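Local coordinates for protein chymotrypsin (Cellulomonas bogoriensis, PDB 2EA3) that probably cleaves peptide bonds as a chymotrypsin-like serine endopeptidase of the S1 family, the chain being the protease part of a longer precursor, at residues A[7-12]-A[27-32]; A[46-51]-A[57-62]; A[83-88]-A[168-173]. All blocks are in the same frame, centred on the assembly; numbering follows the deposited sequence.

Interaction 1 of 3, residues A[7-12]-A[27-32]; sequences NAYTIG and FITAGH
Tyr9 reaches across the interior of the first of the two six-stranded antiparallel barrels of the chymotrypsin fold and meets Phe27 and Thr29, two residues of strand 26-29, with strand 14-23 between the two in the barrel order. The backbones stay well apart, with the CA atoms of Tyr9 and Thr29 separated by 10.3 Å, and the Tyr9 side chain, with Thr29 coming to meet it, bridges the gap. Phe27 makes a T-shaped (edge-to-face) pair with it: the edge of Phe27 is directed at one face of Tyr9, the planes stand at 65° and the ring centroids are 5.1 Å apart. Phe27 CZ sits over the centre of the Tyr9 ring, 3.9 Å above its plane, while Phe27 CE2 lies above the CE2 side of the phenol. A chi1 of 71° directs the Phe27 ring inward. Thr29 approaches Tyr9 head-on, its OG1 at the edge of the phenol ring, near the ring plane. Around this trio, Phe47 of strand 45-51 touches both Tyr9 and Thr29, and Ile19 of strand 14-23 packs on Tyr9 and Phe27, so the contact belongs to the buried barrel core. The strand carrying Phe27 and Thr29 leads on to His32, whose NE2 is hydrogen-bonded to Ser137 OG and whose N is bonded to Asp56, consistent with the catalytic triad of this family. Thr29 OG1, swung away from its backbone N at chi1 -173°, is bonded to Ser18 O and accepts a hydrogen bond from Tyr9 OH at 3.0 Å.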
loop_
_atom_site.group_PDB
_atom_site.type_symbol
_atom_site.label_atom_id
_atom_site.label_comp_id
_atom_site.label_asym_id
_atom_site.label_seq_id
_atom_site.Cartn_x
_atom_site.Cartn_y
_atom_site.Cartn_z
ATOM N N ASN A 7 3.896 -6.287 -4.895
ATOM C CA ASN A 7 4.393 -6.386 -6.280
ATOM C C ASN A 7 4.221 -5.076 -7.056
ATOM O O ASN A 7 3.295 -4.307 -6.805
ATOM C CB ASN A 7 3.714 -7.534 -7.026
ATOM C CG ASN A 7 4.305 -8.890 -6.670
ATOM O OD1 ASN A 7 3.856 -9.931 -7.177
ATOM N ND2 ASN A 7 5.309 -8.889 -5.802
ATOM N N ALA A 8 5.102 -4.851 -8.014
ATOM C CA ALA A 8 5.002 -3.673 -8.877
ATOM C C ALA A 8 3.778 -3.788 -9.777
ATOM O O ALA A 8 3.373 -4.892 -10.157
ATOM C CB ALA A 8 6.263 -3.569 -9.736
ATOM N N TYR A 9 3.188 -2.654 -10.134
ATOM C CA TYR A 9 2.289 -2.614 -11.284
ATOM C C TYR A 9 2.703 -1.387 -12.065
ATOM O O TYR A 9 3.487 -0.580 -11.579
ATOM C CB TYR A 9 0.813 -2.572 -10.866
ATOM C CG TYR A 9 0.405 -1.343 -10.072
ATOM C CD1 TYR A 9 -0.270 -0.284 -10.700
ATOM C CD2 TYR A 9 0.671 -1.244 -8.701
ATOM C CE1 TYR A 9 -0.665 0.849 -9.972
ATOM C CE2 TYR A 9 0.294 -0.111 -7.979
ATOM C CZ TYR A 9 -0.385 0.925 -8.623
ATOM O OH TYR A 9 -0.777 2.050 -7.916
ATOM N N THR A 10 2.218 -1.244 -13.289
ATOM C CA THR A 10 2.647 -0.089 -14.054
ATOM C C THR A 10 1.468 0.803 -14.394
ATOM O O THR A 10 0.323 0.329 -14.524
ATOM C CB THR A 10 3.368 -0.480 -15.340
ATOM O OG1 THR A 10 2.497 -1.315 -16.101
ATOM C CG2 THR A 10 4.693 -1.222 -15.022
ATOM N N ILE A 11 1.755 2.091 -14.515
ATOM C CA ILE A 11 0.750 3.066 -14.971
ATOM C C ILE A 11 1.376 3.865 -16.103
ATOM O O ILE A 11 2.385 4.532 -15.890
ATOM C CB ILE A 11 0.314 4.044 -13.852
ATOM C CG1 ILE A 11 -0.147 3.294 -12.609
ATOM C CG2 ILE A 11 -0.826 4.948 -14.362
ATOM C CD1 ILE A 11 -0.069 4.111 -11.358
ATOM N N GLY A 12 0.780 3.796 -17.293
ATOM C CA GLY A 12 1.394 4.385 -18.486
ATOM C C GLY A 12 2.833 3.915 -18.676
ATOM O O GLY A 12 3.706 4.691 -19.067
ATOM N N PHE A 27 -7.757 -3.989 -6.234
ATOM C CA PHE A 27 -6.746 -3.791 -5.188
ATOM C C PHE A 27 -6.678 -2.338 -4.758
ATOM O O PHE A 27 -7.105 -1.426 -5.477
ATOM C CB PHE A 27 -5.360 -4.348 -5.595
ATOM C CG PHE A 27 -4.656 -3.551 -6.671
ATOM C CD1 PHE A 27 -4.799 -3.910 -8.016
ATOM C CD2 PHE A 27 -3.845 -2.450 -6.354
ATOM C CE1 PHE A 27 -4.154 -3.190 -9.026
ATOM C CE2 PHE A 27 -3.201 -1.728 -7.355
ATOM C CZ PHE A 27 -3.360 -2.111 -8.704
ATOM N N ILE A 28 -6.179 -2.125 -3.550
ATOM C CA ILE A 28 -6.000 -0.790 -3.038
ATOM C C ILE A 28 -4.518 -0.446 -3.011
ATOM O O ILE A 28 -3.655 -1.341 -2.934
ATOM C CB ILE A 28 -6.664 -0.612 -1.648
ATOM C CG1 ILE A 28 -6.131 -1.641 -0.644
ATOM C CG2 ILE A 28 -8.195 -0.667 -1.783
ATOM C CD1 ILE A 28 -6.612 -1.355 0.794
ATOM N N THR A 29 -4.225 0.850 -3.095
ATOM C CA THR A 29 -2.858 1.335 -3.314
ATOM C C THR A 29 -2.880 2.803 -2.874
ATOM O O THR A 29 -3.894 3.227 -2.303
ATOM C CB THR A 29 -2.404 1.105 -4.798
ATOM O OG1 THR A 29 -1.003 1.422 -4.968
ATOM C CG2 THR A 29 -3.274 1.937 -5.802
ATOM N N ALA A 30 -1.810 3.566 -3.140
ATOM C CA ALA A 30 -1.739 4.959 -2.682
ATOM C C ALA A 30 -2.402 5.863 -3.719
ATOM O O ALA A 30 -2.265 5.635 -4.916
ATOM C CB ALA A 30 -0.274 5.407 -2.459
ATOM N N GLY A 31 -3.122 6.878 -3.258
ATOM C CA GLY A 31 -3.770 7.861 -4.158
ATOM C C GLY A 31 -2.821 8.662 -5.019
ATOM O O GLY A 31 -3.174 9.073 -6.123
ATOM N N HIS A 32 -1.606 8.906 -4.529
ATOM C CA HIS A 32 -0.639 9.657 -5.342
ATOM C C HIS A 32 -0.124 8.858 -6.540
ATOM O O HIS A 32 0.543 9.424 -7.411
ATOM C CB HIS A 32 0.514 10.235 -4.502
ATOM C CG HIS A 32 1.572 9.235 -4.125
ATOM N ND1 HIS A 32 1.639 8.662 -2.876
ATOM C CD2 HIS A 32 2.635 8.757 -4.816
ATOM C CE1 HIS A 32 2.672 7.843 -2.821
ATOM N NE2 HIS A 32 3.297 7.886 -3.987
#

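Interaction 2 of 3, residues A[46-51]-A[57-62]; sequences TFAGSS and YAFVRT
A beta hairpin joins the two segments: strands 46-51 and 57-62 run antiparallel and are bound by six backbone hydrogen bonds. At one end Thr46 and Arg61 bond reciprocally, as do Ser51 and Tyr57 at the other. Between them Ala48 N donates to Phe59 O at 2.8 Å, with an almost straight N-H...O angle of 174°, and Phe59 N donates to Gly49 O. Phe59 therefore faces two residues, Ala48 and Gly49: a beta bulge that shifts the pairing by one, from Phe47 with Val60 to Ser50 with Ala58. Both of these are non-hydrogen-bonded pairs, and their side chains lie on the face of the sheet turned into the first barrel of the chymotrypsin fold, where Phe47 and Val60 also touch Thr29 of strand 26-29. Val60 CG2 stands almost exactly over the middle of the Phe47 ring, a CH-pi contact 3.6 Å from the centroid and 3° off the ring normal. Ala58 CB meets the same ring at its edge, 3.6 Å from Phe47 CE2. On the other face of the sheet, Ser51 CB lies over the Tyr57 ring, offset toward its rim and 3.6 Å from Tyr57 CE2. The ring reaches it because Tyr57 CG sits between the backbone N and the carbonyl carbon (chi1 61°). Ser51 OG bonds Asn55 OD1 in the hairpin turn, whereas Ser50 OG bonds Gly34 O.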
loop_
_atom_site.group_PDB
_atom_site.type_symbol
_atom_site.label_atom_id
_atom_site.label_comp_id
_atom_site.label_asym_id
_atom_site.label_seq_id
_atom_site.Cartn_x
_atom_site.Cartn_y
_atom_site.Cartn_z
ATOM N N THR A 46 -8.165 -0.301 -13.849
ATOM C CA THR A 46 -8.458 1.120 -13.959
ATOM C C THR A 46 -8.655 1.705 -12.572
ATOM O O THR A 46 -9.422 1.153 -11.785
ATOM C CB THR A 46 -9.776 1.295 -14.736
ATOM O OG1 THR A 46 -9.677 0.580 -15.977
ATOM C CG2 THR A 46 -10.087 2.747 -14.995
ATOM N N PHE A 47 -8.003 2.830 -12.288
ATOM C CA PHE A 47 -8.276 3.572 -11.033
ATOM C C PHE A 47 -9.752 3.957 -10.975
ATOM O O PHE A 47 -10.269 4.573 -11.919
ATOM C CB PHE A 47 -7.403 4.819 -10.912
ATOM C CG PHE A 47 -6.021 4.530 -10.423
ATOM C CD1 PHE A 47 -5.077 3.969 -11.277
ATOM C CD2 PHE A 47 -5.657 4.816 -9.112
ATOM C CE1 PHE A 47 -3.787 3.672 -10.830
ATOM C CE2 PHE A 47 -4.361 4.547 -8.660
ATOM C CZ PHE A 47 -3.426 3.967 -9.529
ATOM N N ALA A 48 -10.419 3.554 -9.899
ATOM C CA ALA A 48 -11.858 3.803 -9.724
ATOM C C ALA A 48 -12.146 4.582 -8.439
ATOM O O ALA A 48 -13.218 4.471 -7.852
ATOM C CB ALA A 48 -12.625 2.505 -9.744
ATOM N N GLY A 49 -11.215 5.427 -8.054
ATOM C CA GLY A 49 -11.374 6.260 -6.874
ATOM C C GLY A 49 -9.973 6.538 -6.384
ATOM O O GLY A 49 -9.142 5.602 -6.275
ATOM N N SER A 50 -9.687 7.816 -6.146
ATOM C CA SER A 50 -8.356 8.238 -5.696
ATOM C C SER A 50 -8.488 9.506 -4.884
ATOM O O SER A 50 -9.151 10.466 -5.320
ATOM C CB SER A 50 -7.414 8.490 -6.883
ATOM O OG SER A 50 -6.107 8.832 -6.439
ATOM N N SER A 51 -7.865 9.507 -3.711
ATOM C CA SER A 51 -7.884 10.660 -2.830
ATOM C C SER A 51 -6.460 11.019 -2.426
ATOM O O SER A 51 -5.801 10.252 -1.721
ATOM C CB SER A 51 -8.723 10.383 -1.589
ATOM O OG SER A 51 -8.879 11.579 -0.834
ATOM N N TYR A 57 -4.977 7.507 -0.786
ATOM C CA TYR A 57 -5.507 6.188 -1.112
ATOM C C TYR A 57 -6.170 6.134 -2.460
ATOM O O TYR A 57 -6.633 7.150 -2.969
ATOM C CB TYR A 57 -6.459 5.629 -0.039
ATOM C CG TYR A 57 -7.724 6.421 0.267
ATOM C CD1 TYR A 57 -7.859 7.108 1.471
ATOM C CD2 TYR A 57 -8.787 6.481 -0.650
ATOM C CE1 TYR A 57 -9.044 7.851 1.763
ATOM C CE2 TYR A 57 -9.972 7.197 -0.355
ATOM C CZ TYR A 57 -10.093 7.865 0.841
ATOM O OH TYR A 57 -11.263 8.573 1.107
ATOM N N ALA A 58 -6.237 4.921 -2.995
ATOM C CA ALA A 58 -6.894 4.674 -4.270
ATOM C C ALA A 58 -7.331 3.239 -4.357
ATOM O O ALA A 58 -6.800 2.372 -3.671
ATOM C CB ALA A 58 -5.975 5.037 -5.436
ATOM N N PHE A 59 -8.305 2.999 -5.223
ATOM C CA PHE A 59 -8.799 1.669 -5.496
ATOM C C PHE A 59 -8.656 1.467 -6.990
ATOM O O PHE A 59 -9.077 2.327 -7.776
ATOM C CB PHE A 59 -10.282 1.577 -5.091
ATOM C CG PHE A 59 -11.000 0.374 -5.650
ATOM C CD1 PHE A 59 -10.548 -0.921 -5.398
ATOM C CD2 PHE A 59 -12.150 0.547 -6.422
ATOM C CE1 PHE A 59 -11.222 -2.029 -5.917
ATOM C CE2 PHE A 59 -12.818 -0.579 -6.954
ATOM C CZ PHE A 59 -12.357 -1.852 -6.683
ATOM N N VAL A 60 -8.082 0.329 -7.380
ATOM C CA VAL A 60 -7.932 -0.008 -8.796
ATOM C C VAL A 60 -8.819 -1.216 -9.074
ATOM O O VAL A 60 -8.654 -2.268 -8.457
ATOM C CB VAL A 60 -6.436 -0.282 -9.164
ATOM C CG1 VAL A 60 -6.289 -0.763 -10.647
ATOM C CG2 VAL A 60 -5.577 0.949 -8.896
ATOM N N ARG A 61 -9.799 -1.045 -9.963
ATOM C CA ARG A 61 -10.692 -2.142 -10.329
ATOM C C ARG A 61 -10.007 -3.010 -11.366
ATOM O O ARG A 61 -9.494 -2.500 -12.357
ATOM C CB ARG A 61 -12.025 -1.630 -10.902
ATOM C CG ARG A 61 -13.039 -2.762 -11.174
ATOM C CD ARG A 61 -13.994 -2.415 -12.310
ATOM N NE ARG A 61 -14.879 -3.539 -12.671
ATOM C CZ ARG A 61 -14.664 -4.413 -13.667
ATOM N NH1 ARG A 61 -13.589 -4.327 -14.457
ATOM N NH2 ARG A 61 -15.549 -5.381 -13.882
ATOM N N THR A 62 -10.004 -4.314 -11.126
ATOM C CA THR A 62 -9.431 -5.283 -12.061
ATOM C C THR A 62 -10.586 -6.107 -12.651
ATOM O O THR A 62 -11.694 -6.143 -12.110
ATOM C CB THR A 62 -8.408 -6.235 -11.362
ATOM O OG1 THR A 62 -9.055 -6.907 -10.282
ATOM C CG2 THR A 62 -7.193 -5.468 -10.822
#

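Interaction 3 of 3, residues A[83-88]-A[168-173]; sequences AGHTAA and PVNPIL
His85 packs against Val169, Asn170 and Leu173 at the start of the C-terminal helix 169-176, which follows the last strand of the second barrel in this chymotrypsin fold. His85 lies in the loop between strands 79-81 and 93-98, so the contact ties that loop to the helix. The apolar part is led by Leu173, whose CD1 comes over one face of the imidazole, above its centre, in a CH-pi contact 3.8 Å from the centroid and 11° off the ring normal. Leu173 and His85 extend to meet each other. A chi1 of 57° turns the imidazole toward the helix. One turn earlier in the helix Val169 adds a lighter touch, its CG2 lying 4.1 Å from His85 CB. Met180, in the tail beyond the helix, touches both His85 and Leu173. Val169 also packs on Phe21 and Ile28, and Leu173 on Val23, so the same helical side chains rest against strands of the first barrel. Within the helix, Leu173 N bonds back to Val169 O, the i to i+4 spacing that puts both side chains on the side facing the loop. Asn170 completes the contact at the ring edge, its side-chain amide turned nearly upright to the imidazole, the two planes being 82° apart. At this edge, Asn170 CG lies in the plane of the imidazole, 3.7 Å from His85 ND1.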
loop_
_atom_site.group_PDB
_atom_site.type_symbol
_atom_site.label_atom_id
_atom_site.label_comp_id
_atom_site.label_asym_id
_atom_site.label_seq_id
_atom_site.Cartn_x
_atom_site.Cartn_y
_atom_site.Cartn_z
ATOM N N ALA A 83 -4.768 -12.121 6.858
ATOM C CA ALA A 83 -5.845 -12.741 7.633
ATOM C C ALA A 83 -6.955 -11.769 8.063
ATOM O O ALA A 83 -8.057 -12.190 8.416
ATOM C CB ALA A 83 -5.260 -13.456 8.848
ATOM N N GLY A 84 -6.677 -10.469 8.019
ATOM C CA GLY A 84 -7.631 -9.470 8.502
ATOM C C GLY A 84 -6.997 -8.096 8.433
ATOM O O GLY A 84 -5.915 -7.929 7.834
ATOM N N HIS A 85 -7.666 -7.115 9.042
ATOM C CA HIS A 85 -7.222 -5.724 8.968
ATOM C C HIS A 85 -7.452 -5.005 10.307
ATOM O O HIS A 85 -7.866 -3.844 10.353
ATOM C CB HIS A 85 -7.911 -5.017 7.795
ATOM C CG HIS A 85 -9.408 -5.047 7.860
ATOM N ND1 HIS A 85 -10.150 -4.018 8.392
ATOM C CD2 HIS A 85 -10.301 -5.977 7.445
ATOM C CE1 HIS A 85 -11.434 -4.311 8.312
ATOM N NE2 HIS A 85 -11.554 -5.499 7.749
ATOM N N THR A 86 -7.149 -5.712 11.397
ATOM C CA THR A 86 -7.249 -5.143 12.740
ATOM C C THR A 86 -6.033 -4.271 12.959
ATOM O O THR A 86 -4.909 -4.749 12.812
ATOM C CB THR A 86 -7.263 -6.240 13.813
ATOM O OG1 THR A 86 -8.374 -7.117 13.563
ATOM C CG2 THR A 86 -7.398 -5.611 15.202
ATOM N N ALA A 87 -6.269 -3.009 13.315
ATOM C CA ALA A 87 -5.195 -2.030 13.462
ATOM C C ALA A 87 -4.335 -2.342 14.678
ATOM O O ALA A 87 -4.846 -2.739 15.737
ATOM C CB ALA A 87 -5.760 -0.609 13.556
ATOM N N ALA A 88 -3.032 -2.184 14.493
ATOM C CA ALA A 88 -2.048 -2.451 15.519
ATOM C C ALA A 88 -1.746 -1.149 16.229
ATOM O O ALA A 88 -1.813 -0.064 15.612
ATOM C CB ALA A 88 -0.784 -3.050 14.910
ATOM N N PRO A 168 -3.638 4.457 6.546
ATOM C CA PRO A 168 -4.311 3.286 7.175
ATOM C C PRO A 168 -5.324 2.649 6.241
ATOM O O PRO A 168 -5.954 3.362 5.465
ATOM C CB PRO A 168 -5.071 3.890 8.369
ATOM C CG PRO A 168 -4.547 5.237 8.567
ATOM C CD PRO A 168 -3.780 5.693 7.323
ATOM N N VAL A 169 -5.500 1.330 6.314
ATOM C CA VAL A 169 -6.446 0.661 5.382
ATOM C C VAL A 169 -7.923 0.859 5.722
ATOM O O VAL A 169 -8.753 0.883 4.839
ATOM C CB VAL A 169 -6.205 -0.876 5.220
ATOM C CG1 VAL A 169 -4.930 -1.182 4.368
ATOM C CG2 VAL A 169 -6.180 -1.559 6.571
ATOM N N ASN A 170 -8.264 0.963 7.003
ATOM C CA ASN A 170 -9.678 1.011 7.362
ATOM C C ASN A 170 -10.483 2.139 6.713
ATOM O O ASN A 170 -11.574 1.876 6.212
ATOM C CB ASN A 170 -9.892 0.924 8.891
ATOM C CG ASN A 170 -9.601 -0.469 9.427
ATOM O OD1 ASN A 170 -9.541 -1.435 8.664
ATOM N ND2 ASN A 170 -9.425 -0.582 10.749
ATOM N N PRO A 171 -9.949 3.384 6.697
ATOM C CA PRO A 171 -10.647 4.445 5.969
ATOM C C PRO A 171 -10.816 4.184 4.472
ATOM O O PRO A 171 -11.782 4.670 3.882
ATOM C CB PRO A 171 -9.757 5.680 6.195
ATOM C CG PRO A 171 -9.044 5.382 7.490
ATOM C CD PRO A 171 -8.763 3.911 7.401
ATOM N N ILE A 172 -9.913 3.413 3.865
ATOM C CA ILE A 172 -10.039 3.095 2.432
ATOM C C ILE A 172 -11.194 2.116 2.208
ATOM O O ILE A 172 -12.012 2.300 1.312
ATOM C CB ILE A 172 -8.751 2.467 1.846
ATOM C CG1 ILE A 172 -7.505 3.254 2.294
ATOM C CG2 ILE A 172 -8.851 2.392 0.296
ATOM C CD1 ILE A 172 -6.155 2.592 1.916
ATOM N N LEU A 173 -11.237 1.060 3.009
ATOM C CA LEU A 173 -12.324 0.099 2.938
ATOM C C LEU A 173 -13.668 0.809 3.175
ATOM O O LEU A 173 -14.622 0.569 2.449
ATOM C CB LEU A 173 -12.094 -1.030 3.948
ATOM C CG LEU A 173 -10.751 -1.768 3.766
ATOM C CD1 LEU A 173 -10.514 -2.731 4.933
ATOM C CD2 LEU A 173 -10.681 -2.488 2.398
#

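Along the chain the three contacts follow one another in series, each closing before the next opens. Interactions 1 and 2 share the first barrel, their centres about 9 Å apart: strands 26-29 and 57-62 are neighbours, joined by backbone bonds from Val60 to Phe27 and from Ala58 to Thr29. Interaction 3 lies on the opposite side of the chain's centre from interaction 1; its centre is about 18 Å from that of interaction 1 and about 17 Å from that of interaction 2. Its helix nevertheless touches both, since Ile172 packs on Ile28 and Tyr57. Thus the C-terminal helix packs on the outside of the first barrel, where His32 follows strand 26-29 and Asp56 immediately precedes strand 57-62, both of the probable triad.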